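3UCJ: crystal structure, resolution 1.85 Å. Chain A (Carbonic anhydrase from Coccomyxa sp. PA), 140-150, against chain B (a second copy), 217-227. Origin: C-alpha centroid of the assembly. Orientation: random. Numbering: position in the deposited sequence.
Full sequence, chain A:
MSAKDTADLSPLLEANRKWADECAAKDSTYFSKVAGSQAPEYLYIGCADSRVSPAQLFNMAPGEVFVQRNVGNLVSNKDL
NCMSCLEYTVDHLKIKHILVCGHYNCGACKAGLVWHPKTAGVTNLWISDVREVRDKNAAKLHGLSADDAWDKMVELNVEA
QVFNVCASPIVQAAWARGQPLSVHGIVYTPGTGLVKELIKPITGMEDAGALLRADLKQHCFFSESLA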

# COMPACT_ATOMS: atom_id res chain seq x y z
N LYS A 140 14.01 -10.80 -25.03
CA LYS A 140 15.34 -10.94 -24.46
C LYS A 140 15.47 -12.16 -23.55
O LYS A 140 16.60 -12.54 -23.16
CB LYS A 140 15.71 -9.70 -23.67
CG LYS A 140 15.59 -8.44 -24.40
CD LYS A 140 15.94 -7.34 -23.44
CE LYS A 140 15.69 -5.99 -24.05
NZ LYS A 140 16.88 -5.65 -24.85
N LEU A 141 14.34 -12.76 -23.16
CA LEU A 141 14.35 -13.84 -22.18
C LEU A 141 14.09 -15.26 -22.76
O LEU A 141 14.59 -16.32 -22.24
CB LEU A 141 13.29 -13.52 -21.06
CG LEU A 141 13.77 -12.31 -20.18
CD1 LEU A 141 12.63 -11.99 -19.26
CD2 LEU A 141 14.86 -12.75 -19.31
N HIS A 142 13.23 -15.29 -23.75
CA HIS A 142 12.79 -16.60 -24.29
C HIS A 142 13.92 -17.33 -24.95
O HIS A 142 14.84 -16.70 -25.49
CB HIS A 142 11.59 -16.46 -25.21
CG HIS A 142 10.31 -16.31 -24.47
ND1 HIS A 142 9.12 -16.05 -25.09
CD2 HIS A 142 10.04 -16.37 -23.14
CE1 HIS A 142 8.16 -15.97 -24.19
NE2 HIS A 142 8.69 -16.15 -22.99
N GLY A 143 13.91 -18.66 -24.81
CA GLY A 143 15.00 -19.44 -25.36
C GLY A 143 16.33 -19.39 -24.64
O GLY A 143 17.30 -19.98 -25.13
N LEU A 144 16.45 -18.69 -23.51
CA LEU A 144 17.73 -18.66 -22.82
C LEU A 144 17.74 -19.85 -21.86
O LEU A 144 16.67 -20.29 -21.43
CB LEU A 144 17.89 -17.32 -22.03
CG LEU A 144 18.12 -16.02 -22.80
CD1 LEU A 144 18.59 -14.94 -21.79
CD2 LEU A 144 19.19 -16.13 -23.80
N SER A 145 18.91 -20.38 -21.52
CA SER A 145 19.02 -21.36 -20.44
C SER A 145 18.43 -20.77 -19.14
O SER A 145 18.34 -19.53 -19.00
CB SER A 145 20.51 -21.73 -20.21
OG SER A 145 21.27 -20.64 -19.65
N ALA A 146 17.97 -21.63 -18.25
CA ALA A 146 17.41 -21.23 -16.92
C ALA A 146 18.34 -20.20 -16.25
O ALA A 146 17.90 -19.09 -15.83
CB ALA A 146 17.21 -22.43 -16.02
N ASP A 147 19.62 -20.56 -16.17
CA ASP A 147 20.63 -19.67 -15.62
C ASP A 147 20.83 -18.37 -16.32
O ASP A 147 20.98 -17.32 -15.65
CB ASP A 147 21.95 -20.40 -15.41
CG ASP A 147 21.94 -21.25 -14.14
OD1 ASP A 147 22.90 -22.02 -13.96
OD2 ASP A 147 20.96 -21.19 -13.31
N ASP A 148 20.85 -18.35 -17.63
CA ASP A 148 21.06 -17.11 -18.33
C ASP A 148 19.84 -16.20 -18.28
O ASP A 148 19.95 -15.01 -18.27
CB ASP A 148 21.42 -17.38 -19.76
CG ASP A 148 22.75 -18.04 -19.90
OD1 ASP A 148 23.54 -18.00 -18.96
OD2 ASP A 148 23.00 -18.61 -20.96
N ALA A 149 18.67 -16.80 -18.29
CA ALA A 149 17.43 -16.08 -18.16
C ALA A 149 17.35 -15.41 -16.80
O ALA A 149 16.88 -14.31 -16.69
CB ALA A 149 16.29 -17.02 -18.35
N TRP A 150 17.82 -16.09 -15.79
CA TRP A 150 17.88 -15.57 -14.45
C TRP A 150 18.75 -14.34 -14.39
O TRP A 150 18.36 -13.34 -13.89
CB TRP A 150 18.40 -16.64 -13.51
CG TRP A 150 18.22 -16.37 -12.06
CD1 TRP A 150 17.75 -15.24 -11.47
CD2 TRP A 150 18.54 -17.26 -11.00
NE1 TRP A 150 17.74 -15.38 -10.13
CE2 TRP A 150 18.21 -16.61 -9.81
CE3 TRP A 150 19.06 -18.55 -10.94
CZ2 TRP A 150 18.38 -17.20 -8.59
CZ3 TRP A 150 19.22 -19.12 -9.73
CH2 TRP A 150 18.89 -18.46 -8.57
N LYS B 217 -1.84 -16.15 -21.32
CA LYS B 217 -1.16 -17.45 -21.19
C LYS B 217 0.33 -17.28 -20.98
O LYS B 217 0.87 -17.94 -20.10
CB LYS B 217 -1.46 -18.31 -22.46
CG LYS B 217 -0.71 -19.73 -22.37
CD LYS B 217 -1.15 -20.59 -23.62
CE LYS B 217 -0.06 -21.64 -24.02
NZ LYS B 217 -0.44 -22.43 -25.27
N GLN B 218 0.97 -16.40 -21.74
CA GLN B 218 2.35 -16.14 -21.60
C GLN B 218 2.63 -15.59 -20.17
O GLN B 218 3.62 -15.95 -19.55
CB GLN B 218 2.75 -15.14 -22.65
CG GLN B 218 4.22 -14.81 -22.81
CD GLN B 218 4.98 -15.99 -23.43
OE1 GLN B 218 5.50 -16.86 -22.70
NE2 GLN B 218 4.92 -16.11 -24.79
N HIS B 219 1.76 -14.72 -19.67
CA HIS B 219 1.94 -14.16 -18.25
C HIS B 219 1.91 -15.30 -17.23
O HIS B 219 2.75 -15.32 -16.29
CB HIS B 219 0.78 -13.15 -17.96
CG HIS B 219 0.81 -12.58 -16.58
ND1 HIS B 219 1.69 -11.58 -16.21
CD2 HIS B 219 0.07 -12.85 -15.48
CE1 HIS B 219 1.48 -11.25 -14.94
NE2 HIS B 219 0.53 -12.05 -14.46
N CYS B 220 1.00 -16.28 -17.43
CA CYS B 220 0.79 -17.31 -16.45
C CYS B 220 1.84 -18.40 -16.57
O CYS B 220 2.19 -18.97 -15.53
CB CYS B 220 -0.60 -17.91 -16.47
SG CYS B 220 -1.87 -16.78 -16.00
N PHE B 221 2.40 -18.57 -17.77
CA PHE B 221 3.30 -19.77 -18.07
C PHE B 221 4.53 -19.37 -18.75
O PHE B 221 5.12 -20.15 -19.51
CB PHE B 221 2.50 -20.75 -18.96
CG PHE B 221 1.36 -21.34 -18.26
CD1 PHE B 221 0.04 -20.94 -18.54
CD2 PHE B 221 1.57 -22.29 -17.24
CE1 PHE B 221 -1.02 -21.51 -17.81
CE2 PHE B 221 0.52 -22.85 -16.51
CZ PHE B 221 -0.79 -22.49 -16.83
N PHE B 222 4.98 -18.14 -18.45
CA PHE B 222 6.09 -17.60 -19.09
C PHE B 222 7.30 -18.55 -19.13
O PHE B 222 7.96 -18.52 -20.14
CB PHE B 222 6.60 -16.34 -18.33
CG PHE B 222 7.53 -15.50 -19.09
CD1 PHE B 222 7.05 -14.43 -19.88
CD2 PHE B 222 8.91 -15.72 -19.02
CE1 PHE B 222 7.91 -13.59 -20.58
CE2 PHE B 222 9.79 -14.89 -19.68
CZ PHE B 222 9.31 -13.80 -20.51
N SER B 223 7.64 -19.20 -18.01
CA SER B 223 8.97 -19.88 -17.92
C SER B 223 9.01 -21.18 -18.83
O SER B 223 10.10 -21.72 -19.10
CB SER B 223 9.34 -20.27 -16.50
OG SER B 223 8.27 -21.03 -15.92
N GLU B 224 7.85 -21.70 -19.19
CA GLU B 224 7.78 -22.73 -20.29
C GLU B 224 8.46 -22.34 -21.60
O GLU B 224 8.82 -23.23 -22.44
CB GLU B 224 6.35 -23.17 -20.55
CG GLU B 224 5.79 -23.90 -19.39
CD GLU B 224 4.31 -24.35 -19.60
OE1 GLU B 224 3.73 -24.13 -20.72
OE2 GLU B 224 3.74 -24.93 -18.64
N SER B 225 8.72 -21.03 -21.81
CA SER B 225 9.46 -20.63 -23.01
C SER B 225 10.92 -20.36 -22.85
O SER B 225 11.59 -20.03 -23.85
CB SER B 225 8.81 -19.48 -23.74
OG SER B 225 7.45 -19.78 -23.90
N LEU B 226 11.44 -20.52 -21.65
CA LEU B 226 12.92 -20.63 -21.52
C LEU B 226 13.42 -21.96 -22.17
O LEU B 226 12.60 -22.89 -22.38
CB LEU B 226 13.33 -20.56 -20.02
CG LEU B 226 12.66 -19.38 -19.25
CD1 LEU B 226 13.06 -19.32 -17.76
CD2 LEU B 226 13.01 -18.07 -19.96
N ALA B 227 14.73 -22.03 -22.50
CA ALA B 227 15.40 -23.28 -22.95
C ALA B 227 15.17 -24.33 -21.85
O ALA B 227 14.45 -25.31 -22.10
CB ALA B 227 16.89 -23.08 -23.21
OXT ALA B 227 15.58 -24.22 -20.65

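The C-terminal end of chain B docks onto a turn of chain A by pairing backbone with backbone, although neither segment is a strand. Gly A143 N donates to Ser B225 O (2.9 Å, nearly straight at 166°), and Ala B227 N donates in return to Leu A144 O (2.8 Å, more bent at 144°). The two bonds bracket Leu B226, whose CA lies 4.5 Å from Gly A143 CA, the nearest such approach between the stretches.

On chain A the partner is a type II turn from Leu A141 to Leu A144, closed by Leu A144 N to Leu A141 O at 3.3 Å. Gly A143 takes the positive phi (73°) that suits glycine, and its amide faces chain B. On chain B, the 3-10 segment 222-225 includes a bond from Ser B225 N to Phe B222 O (3.1 Å); Leu B226 N then bonds to Ser B223 O (3.1 Å), leaving the last residues to run along the turn.

His A142 loses more surface to the other stretch than any other residue here. Its CA-to-CB bond points sideways, but the ring reaches chain B. Ser B225 CB sits over one face, 3.4 Å from the ring centroid and only 9° off the normal, a CH-pi contact. At the ring edge, His A142 CE1 comes within 3.2 Å of Gln B218 OE1. The imidazole also meets Phe B222 obliquely, with centroids 4.5 Å apart and planes at 48°; His A142 NE2 lies over a face of the phenyl ring, 3.5 Å from Phe B222 CZ.

Apolar packing continues beside the aromatic pair. Leu A141 CD1 touches Phe B222 CZ at 4.0 Å, bringing a buried leucine against a buried phenylalanine. Leu B226, in an m,t rotamer, has a CA-to-CB bond that points sideways, but the end of its side chain comes nearer and meets both the turn and the following helix: its CD2 is 3.3 Å from Leu A141 O and 3.8 Å from Ala A149 CB. One methyl thus contacts residues on both sides of the loop.

That helix is capped by Ser A145, whose OG accepts from Asp A148 N at 3.1 Å; Ala A149 N to Ser A145 O (2.8 Å) continues the helical bonding. Ala B227 ends the chain near this N-terminus. Its CB packs 3.7 Å from Gly A143 O and 3.8 Å from Ser A145 N, while its terminal OXT stays 4.3 Å from Ala A146 N, so the main-chain anchor of this residue is its own amide.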